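PDB 5WHM: IclR family transcriptional regulator, which probably binds DNA through a winged helix-turn-helix domain and represses transcription, as an IclR-type regulator of Brucella abortus. Local coordinates for residues L33-P38 with H50-P55; F173-I178 with S188-L193. All coordinates share one frame; numbering follows the deposited sequence.

Interaction 1 of 2, residues L33-P38 with H50-P55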
ATOM      1  N   LEU C  33      -2.832 -11.772  -7.757  1.00 21.19           N
ATOM      2  CA  LEU C  33      -2.918 -10.383  -7.297  1.00 22.90           C
ATOM      3  C   LEU C  33      -1.895  -9.496  -8.000  1.00 22.81           C
ATOM      4  O   LEU C  33      -2.169  -8.316  -8.247  1.00 22.47           O
ATOM      5  CB  LEU C  33      -2.712 -10.297  -5.786  1.00 22.77           C
ATOM      6  CG  LEU C  33      -3.849 -10.867  -4.938  1.00 23.48           C
ATOM      7  CD1 LEU C  33      -3.405 -10.924  -3.467  1.00 24.49           C
ATOM      8  CD2 LEU C  33      -5.118  -9.999  -5.135  1.00 20.35           C
ATOM      9  N   ARG C  34      -0.733 -10.049  -8.369  1.00 22.50           N
ATOM     10  CA  ARG C  34       0.266  -9.239  -9.083  1.00 27.11           C
ATOM     11  C   ARG C  34      -0.145  -8.895 -10.512  1.00 29.68           C
ATOM     12  O   ARG C  34       0.531  -8.070 -11.146  1.00 27.72           O
ATOM     13  CB  ARG C  34       1.613  -9.957  -9.132  1.00 31.13           C
ATOM     14  CG  ARG C  34       2.370 -10.025  -7.820  1.00 30.39           C
ATOM     15  CD  ARG C  34       3.802 -10.532  -8.096  1.00 42.59           C
ATOM     16  NE  ARG C  34       4.655 -10.522  -6.908  1.00 49.09           N
ATOM     17  CZ  ARG C  34       5.585  -9.598  -6.652  1.00 47.97           C
ATOM     18  NH1 ARG C  34       6.321  -9.676  -5.535  1.00 45.07           N
ATOM     19  NH2 ARG C  34       5.789  -8.604  -7.512  1.00 42.59           N
ATOM     20  N   CYS C  35      -1.196  -9.524 -11.048  1.00 25.72           N
ATOM     21  CA  CYS C  35      -1.660  -9.190 -12.396  1.00 28.55           C
ATOM     22  C   CYS C  35      -2.245  -7.793 -12.458  1.00 30.39           C
ATOM     23  O   CYS C  35      -2.311  -7.206 -13.538  1.00 26.49           O
ATOM     24  CB  CYS C  35      -2.736 -10.174 -12.855  1.00 30.38           C
ATOM     25  SG  CYS C  35      -2.077 -11.766 -13.276  1.00 30.93           S
ATOM     26  N   PHE C  36      -2.736  -7.289 -11.326  1.00 24.16           N
ATOM     27  CA  PHE C  36      -3.348  -5.968 -11.250  1.00 31.03           C
ATOM     28  C   PHE C  36      -2.257  -4.929 -11.049  1.00 32.55           C
ATOM     29  O   PHE C  36      -1.368  -5.097 -10.201  1.00 33.90           O
ATOM     30  CB  PHE C  36      -4.377  -5.918 -10.116  1.00 21.55           C
ATOM     31  CG  PHE C  36      -5.545  -6.862 -10.320  1.00 24.43           C
ATOM     32  CD1 PHE C  36      -5.438  -8.191  -9.960  1.00 24.88           C
ATOM     33  CD2 PHE C  36      -6.739  -6.419 -10.892  1.00 27.79           C
ATOM     34  CE1 PHE C  36      -6.497  -9.085 -10.164  1.00 29.21           C
ATOM     35  CE2 PHE C  36      -7.813  -7.290 -11.074  1.00 29.22           C
ATOM     36  CZ  PHE C  36      -7.697  -8.627 -10.715  1.00 29.55           C
ATOM     37  N   THR C  37      -2.271  -3.902 -11.882  1.00 27.21           N
ATOM     38  CA  THR C  37      -1.224  -2.900 -11.765  1.00 27.12           C
ATOM     39  C   THR C  37      -1.872  -1.529 -11.731  1.00 26.75           C
ATOM     40  O   THR C  37      -3.091  -1.435 -11.928  1.00 30.62           O
ATOM     41  CB  THR C  37      -0.226  -2.984 -12.945  1.00 31.86           C
ATOM     42  OG1 THR C  37      -0.826  -2.372 -14.086  1.00 32.47           O
ATOM     43  CG2 THR C  37       0.173  -4.416 -13.275  1.00 34.71           C
ATOM     44  N   PRO C  38      -1.103  -0.442 -11.534  1.00 28.30           N
ATOM     45  CA  PRO C  38      -1.715   0.899 -11.613  1.00 31.19           C
ATOM     46  C   PRO C  38      -2.396   1.198 -12.942  1.00 34.97           C
ATOM     47  O   PRO C  38      -3.315   2.025 -12.969  1.00 35.16           O
ATOM     48  CB  PRO C  38      -0.531   1.854 -11.355  1.00 31.29           C
ATOM     49  CG  PRO C  38       0.439   0.998 -10.511  1.00 31.84           C
ATOM     50  CD  PRO C  38       0.316  -0.374 -11.110  1.00 32.88           C
ATOM     51  N   HIS C  50      -4.346 -16.057 -18.907  1.00 37.34           N
ATOM     52  CA  HIS C  50      -3.357 -15.796 -19.947  1.00 40.43           C
ATOM     53  C   HIS C  50      -2.090 -15.206 -19.341  1.00 41.35           C
ATOM     54  O   HIS C  50      -0.983 -15.637 -19.671  1.00 43.75           O
ATOM     55  CB  HIS C  50      -3.931 -14.877 -21.022  1.00 45.67           C
ATOM     56  CG  HIS C  50      -2.932 -14.504 -22.077  1.00 60.05           C
ATOM     57  ND1 HIS C  50      -2.047 -13.455 -21.933  1.00 62.57           N
ATOM     58  CD2 HIS C  50      -2.651 -15.068 -23.277  1.00 64.50           C
ATOM     59  CE1 HIS C  50      -1.275 -13.379 -23.004  1.00 64.29           C
ATOM     60  NE2 HIS C  50      -1.624 -14.344 -23.836  1.00 66.92           N
ATOM     61  N   LYS C  51      -2.235 -14.237 -18.421  1.00 38.07           N
ATOM     62  CA  LYS C  51      -1.071 -13.582 -17.822  1.00 37.16           C
ATOM     63  C   LYS C  51      -0.247 -14.538 -16.967  1.00 41.12           C
ATOM     64  O   LYS C  51       0.984 -14.432 -16.916  1.00 40.36           O
ATOM     65  CB  LYS C  51      -1.511 -12.404 -16.946  1.00 31.84           C
ATOM     66  CG  LYS C  51      -1.994 -11.174 -17.694  1.00 34.79           C
ATOM     67  CD  LYS C  51      -2.410 -10.100 -16.637  1.00 34.33           C
ATOM     68  CE  LYS C  51      -2.958  -8.838 -17.280  1.00 37.59           C
ATOM     69  NZ  LYS C  51      -1.988  -8.306 -18.230  1.00 40.57           N
ATOM     70  N   THR C  52      -0.907 -15.412 -16.216  1.00 35.49           N
ATOM     71  CA  THR C  52      -0.207 -16.266 -15.269  1.00 35.75           C
ATOM     72  C   THR C  52       0.199 -17.608 -15.857  1.00 36.08           C
ATOM     73  O   THR C  52       1.064 -18.270 -15.281  1.00 39.17           O
ATOM     74  CB  THR C  52      -1.075 -16.549 -14.046  1.00 34.02           C
ATOM     75  OG1 THR C  52      -2.294 -17.194 -14.468  1.00 30.69           O
ATOM     76  CG2 THR C  52      -1.355 -15.235 -13.218  1.00 29.22           C
ATOM     77  N   GLY C  53      -0.421 -18.034 -16.957  1.00 34.99           N
ATOM     78  CA  GLY C  53      -0.236 -19.382 -17.465  1.00 39.21           C
ATOM     79  C   GLY C  53      -1.040 -20.454 -16.740  1.00 39.54           C
ATOM     80  O   GLY C  53      -1.009 -21.610 -17.161  1.00 40.06           O
ATOM     81  N   LEU C  54      -1.774 -20.112 -15.678  1.00 36.94           N
ATOM     82  CA  LEU C  54      -2.544 -21.113 -14.940  1.00 36.62           C
ATOM     83  C   LEU C  54      -3.830 -21.471 -15.690  1.00 38.32           C
ATOM     84  O   LEU C  54      -4.433 -20.620 -16.358  1.00 33.71           O
ATOM     85  CB  LEU C  54      -2.905 -20.593 -13.545  1.00 33.32           C
ATOM     86  CG  LEU C  54      -1.731 -20.304 -12.605  1.00 35.20           C
ATOM     87  CD1 LEU C  54      -2.149 -19.443 -11.399  1.00 31.51           C
ATOM     88  CD2 LEU C  54      -1.073 -21.629 -12.170  1.00 34.90           C
ATOM     89  N   PRO C  55      -4.310 -22.705 -15.545  1.00 38.42           N
ATOM     90  CA  PRO C  55      -5.616 -23.055 -16.132  1.00 38.19           C
ATOM     91  C   PRO C  55      -6.749 -22.192 -15.572  1.00 35.46           C
ATOM     92  O   PRO C  55      -6.745 -21.774 -14.408  1.00 32.40           O
ATOM     93  CB  PRO C  55      -5.795 -24.534 -15.748  1.00 39.55           C
ATOM     94  CG  PRO C  55      -4.415 -25.026 -15.412  1.00 40.16           C
ATOM     95  CD  PRO C  55      -3.710 -23.831 -14.810  1.00 37.44           C
TER
HETATM   96  O   HOH W   1      -0.446  -7.325 -15.580  1.00 37.82           O

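Interaction 2 of 2, residues F173-I178 with S188-L193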
ATOM      1  N   PHE C 173      22.207 -13.083 -13.002  1.00 59.01           N
ATOM      2  CA  PHE C 173      20.939 -13.813 -13.003  1.00 65.05           C
ATOM      3  C   PHE C 173      19.766 -12.918 -13.396  1.00 65.22           C
ATOM      4  O   PHE C 173      18.939 -13.294 -14.235  1.00 69.42           O
ATOM      5  CB  PHE C 173      20.688 -14.424 -11.625  1.00 66.99           C
ATOM      6  CG  PHE C 173      19.394 -15.166 -11.529  1.00 73.42           C
ATOM      7  CD1 PHE C 173      19.143 -16.251 -12.358  1.00 78.30           C
ATOM      8  CD2 PHE C 173      18.424 -14.788 -10.610  1.00 73.42           C
ATOM      9  CE1 PHE C 173      17.949 -16.938 -12.280  1.00 80.86           C
ATOM     10  CE2 PHE C 173      17.228 -15.481 -10.527  1.00 75.73           C
ATOM     11  CZ  PHE C 173      16.994 -16.555 -11.366  1.00 78.50           C
ATOM     12  N   ILE C 174      19.665 -11.734 -12.783  1.00 57.76           N
ATOM     13  CA  ILE C 174      18.600 -10.797 -13.145  1.00 55.40           C
ATOM     14  C   ILE C 174      18.734 -10.381 -14.605  1.00 54.29           C
ATOM     15  O   ILE C 174      17.749 -10.356 -15.353  1.00 57.87           O
ATOM     16  CB  ILE C 174      18.624  -9.573 -12.213  1.00 51.87           C
ATOM     17  CG1 ILE C 174      18.113  -9.930 -10.821  1.00 49.10           C
ATOM     18  CG2 ILE C 174      17.825  -8.432 -12.819  1.00 52.28           C
ATOM     19  CD1 ILE C 174      18.379  -8.845  -9.804  1.00 46.55           C
ATOM     20  N   LEU C 175      19.958 -10.041 -15.029  1.00 53.80           N
ATOM     21  CA  LEU C 175      20.187  -9.592 -16.404  1.00 62.10           C
ATOM     22  C   LEU C 175      19.929 -10.707 -17.415  1.00 69.30           C
ATOM     23  O   LEU C 175      19.320 -10.468 -18.465  1.00 73.51           O
ATOM     24  CB  LEU C 175      21.611  -9.064 -16.563  1.00 65.33           C
ATOM     25  CG  LEU C 175      21.970  -7.792 -15.790  1.00 61.83           C
ATOM     26  CD1 LEU C 175      23.293  -7.263 -16.297  1.00 62.62           C
ATOM     27  CD2 LEU C 175      20.882  -6.744 -15.900  1.00 60.54           C
ATOM     28  N   GLU C 176      20.393 -11.926 -17.126  1.00 67.79           N
ATOM     29  CA  GLU C 176      20.029 -13.060 -17.969  1.00 73.51           C
ATOM     30  C   GLU C 176      18.519 -13.147 -18.102  1.00 73.82           C
ATOM     31  O   GLU C 176      17.994 -13.403 -19.187  1.00 75.11           O
ATOM     32  CB  GLU C 176      20.608 -14.357 -17.398  1.00 72.99           C
ATOM     33  N   HIS C 177      17.807 -12.862 -17.012  1.00 74.47           N
ATOM     34  CA  HIS C 177      16.350 -12.851 -17.021  1.00 77.31           C
ATOM     35  C   HIS C 177      15.789 -11.706 -17.861  1.00 79.92           C
ATOM     36  O   HIS C 177      14.737 -11.854 -18.494  1.00 83.84           O
ATOM     37  CB  HIS C 177      15.841 -12.749 -15.582  1.00 76.05           C
ATOM     38  CG  HIS C 177      14.605 -13.532 -15.342  1.00 80.85           C
ATOM     39  ND1 HIS C 177      13.347 -12.999 -15.513  1.00 82.32           N
ATOM     40  CD2 HIS C 177      14.427 -14.825 -14.985  1.00 84.79           C
ATOM     41  CE1 HIS C 177      12.443 -13.925 -15.252  1.00 86.27           C
ATOM     42  NE2 HIS C 177      13.074 -15.043 -14.932  1.00 88.39           N
ATOM     43  N   ILE C 178      16.451 -10.546 -17.854  1.00 77.64           N
ATOM     44  CA  ILE C 178      15.957  -9.402 -18.620  1.00 77.55           C
ATOM     45  C   ILE C 178      16.214  -9.590 -20.116  1.00 83.11           C
ATOM     46  O   ILE C 178      15.459  -9.082 -20.957  1.00 86.01           O
ATOM     47  CB  ILE C 178      16.585  -8.107 -18.073  1.00 72.62           C
ATOM     48  CG1 ILE C 178      15.916  -7.726 -16.747  1.00 66.51           C
ATOM     49  CG2 ILE C 178      16.485  -6.978 -19.082  1.00 72.64           C
ATOM     50  CD1 ILE C 178      16.642  -6.655 -15.997  1.00 60.39           C
ATOM     51  N   SER C 188      20.900  -2.785 -26.982  1.00 80.73           N
ATOM     52  CA  SER C 188      20.692  -1.375 -26.676  1.00 80.10           C
ATOM     53  C   SER C 188      20.497  -1.145 -25.180  1.00 74.50           C
ATOM     54  O   SER C 188      20.886  -0.094 -24.659  1.00 72.96           O
ATOM     55  CB  SER C 188      19.492  -0.851 -27.469  1.00 86.16           C
ATOM     56  OG  SER C 188      19.301   0.535 -27.257  1.00 89.18           O
ATOM     57  N   ILE C 189      19.909  -2.111 -24.480  1.00 73.43           N
ATOM     58  CA  ILE C 189      19.794  -2.046 -23.027  1.00 71.16           C
ATOM     59  C   ILE C 189      21.136  -2.337 -22.371  1.00 69.57           C
ATOM     60  O   ILE C 189      21.519  -1.685 -21.390  1.00 64.55           O
ATOM     61  CB  ILE C 189      18.697  -3.022 -22.561  1.00 71.66           C
ATOM     62  CG1 ILE C 189      17.322  -2.520 -23.001  1.00 72.39           C
ATOM     63  CG2 ILE C 189      18.754  -3.264 -21.055  1.00 69.28           C
ATOM     64  CD1 ILE C 189      16.275  -3.603 -23.047  1.00 74.60           C
ATOM     65  N   ARG C 190      21.876  -3.308 -22.916  1.00 71.27           N
ATOM     66  CA  ARG C 190      23.186  -3.666 -22.380  1.00 72.12           C
ATOM     67  C   ARG C 190      24.139  -2.480 -22.413  1.00 67.32           C
ATOM     68  O   ARG C 190      24.832  -2.203 -21.429  1.00 64.85           O
ATOM     69  CB  ARG C 190      23.767  -4.852 -23.166  1.00 81.23           C
ATOM     70  CG  ARG C 190      25.198  -5.283 -22.783  1.00 86.93           C
ATOM     71  CD  ARG C 190      25.235  -6.247 -21.585  1.00 91.73           C
ATOM     72  NE  ARG C 190      25.640  -5.590 -20.339  1.00 90.79           N
ATOM     73  CZ  ARG C 190      25.931  -6.227 -19.207  1.00 90.14           C
ATOM     74  NH1 ARG C 190      26.293  -5.538 -18.130  1.00 86.87           N
ATOM     75  NH2 ARG C 190      25.866  -7.554 -19.151  1.00 92.87           N
ATOM     76  N   LYS C 191      24.190  -1.764 -23.543  1.00 69.17           N
ATOM     77  CA  LYS C 191      25.139  -0.662 -23.673  1.00 67.00           C
ATOM     78  C   LYS C 191      24.856   0.429 -22.648  1.00 64.18           C
ATOM     79  O   LYS C 191      25.770   0.901 -21.960  1.00 63.11           O
ATOM     80  CB  LYS C 191      25.109  -0.089 -25.089  1.00 70.78           C
ATOM     81  CG  LYS C 191      26.177   0.999 -25.331  1.00 70.88           C
ATOM     82  CD  LYS C 191      27.033   0.702 -26.558  1.00 72.66           C
ATOM     83  CE  LYS C 191      26.594   1.524 -27.763  1.00 72.70           C
ATOM     84  NZ  LYS C 191      27.346   1.165 -28.998  1.00 74.84           N
ATOM     85  N   GLY C 192      23.589   0.842 -22.526  1.00 60.24           N
ATOM     86  CA  GLY C 192      23.248   1.854 -21.542  1.00 55.03           C
ATOM     87  C   GLY C 192      23.553   1.418 -20.123  1.00 54.12           C
ATOM     88  O   GLY C 192      23.968   2.231 -19.292  1.00 47.99           O
ATOM     89  N   LEU C 193      23.367   0.130 -19.835  1.00 55.32           N
ATOM     90  CA  LEU C 193      23.668  -0.401 -18.513  1.00 54.44           C
ATOM     91  C   LEU C 193      25.174  -0.438 -18.258  1.00 52.39           C
ATOM     92  O   LEU C 193      25.631  -0.072 -17.168  1.00 49.18           O
ATOM     93  CB  LEU C 193      23.046  -1.789 -18.386  1.00 57.87           C
ATOM     94  CG  LEU C 193      22.953  -2.439 -17.021  1.00 60.68           C
ATOM     95  CD1 LEU C 193      22.175  -1.543 -16.044  1.00 56.93           C
ATOM     96  CD2 LEU C 193      22.278  -3.772 -17.204  1.00 63.62           C
TER

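Interaction 1 of 2, residues L33-P38 with H50-P55
C35 and K51 have the nearest CA atoms, 7.0 Å apart, where the turn after helix 24-33 faces the last turn of helix 45-52. A type I beta turn from L33 to F36, closed by F36 N to L33 O, places C35 here and points its CB at the helix. C35 SG lies anti to its own carbonyl carbon (chi1 -74°) and lodges between two side chains. It meets the methyl T52 CG2 at 3.5 Å and the methylene K51 CD at 3.8 Å. No direct hydrogen bond crosses the contact. K51 runs extended past C35 and bends only at its last torsion (chi4 -55°). One water donates to C35 O at 2.8 Å and accepts a weak bond from K51 NZ. The main partner of that ammonium is E40, by a salt bridge. T52 divides its branches: CG2 packs on the sulfur, while OG1 accepts from L54 N at 3.2 Å in an ST turn and also bonds I48 O. This turn spans G53, whose positive phi ends the helix. The contact thus sets the turn after helix 24-33 against the end of helix 45-52, within the helix-turn-helix domain. Behind it, T52 and L54 pack on V59 of helix 56-69, and F36 turns away onto L72, Y81 and L83 of the two-stranded wing.

Interaction 2 of 2, residues F173-I178 with S188-L193
L175 touches both R190 and L193, and its two methyl groups make the close contacts between these helices. L175 CD2 and L193 CD2 meet at 3.5 Å, the closest approach here, with the two leucines reaching toward each other tip to tip. L175 CD1 adds to it, lying 3.7 Å from the same L193 CD2. One methyl of L193 therefore faces both branches of L175. L175 CD1 also lies near the guanidinium of R190, 3.9 Å from R190 NH2 and equally near NH1. The methyl approaches that flat group obliquely, and the two side chains cross at about a right angle. This is van der Waals contact with a charged group; no hydrogen bond passes between the two segments.

The torsions explain how R190 gets there. Its CB does not point at helix 168-181, but the chain bends at chi2 (85°) and again at chi3 (-103°), which brings its end back toward L175. A salt bridge from R190 NH1 to D194, one helical turn further on, then holds the guanidinium. L193 has CG anti to its backbone N (chi1 -167°), which sends its tip across to L175. The backbones stay well apart: the nearest CA atoms, those of L175 and R190, are 8.9 Å from each other.

Further out, L163 of helix 157-165 packs on both L175 and L193, so a third helix closes over the leucine pair. W186, at the start of helix 186-203, packs on L175 and I178. Such leucine-rich packing between successive helices is plain hydrophobic-core construction, here within the IclR C-terminal domain, which belongs to the GAF-like class of folds.

In the fold
The two contacts lie in different domains. Interaction 1 belongs to the helix-turn-helix domain and interaction 2 to the IclR C-terminal domain; they share no helix or strand. Their centres are 24 Å apart, and their nearest atoms are about 12 Å apart. Interaction 2 is the more buried. It joins two consecutive helices through aliphatic tips, with one arginine at its margin. Interaction 1 is only partly buried: it sets a turn against a helix end, and pairs a sulfur contact with a water bridge that is weak on the lysine side. The second subunit comes within reach of interaction 1, where its L90 packs on L33. No other chain of the assembly touches the segments of interaction 2.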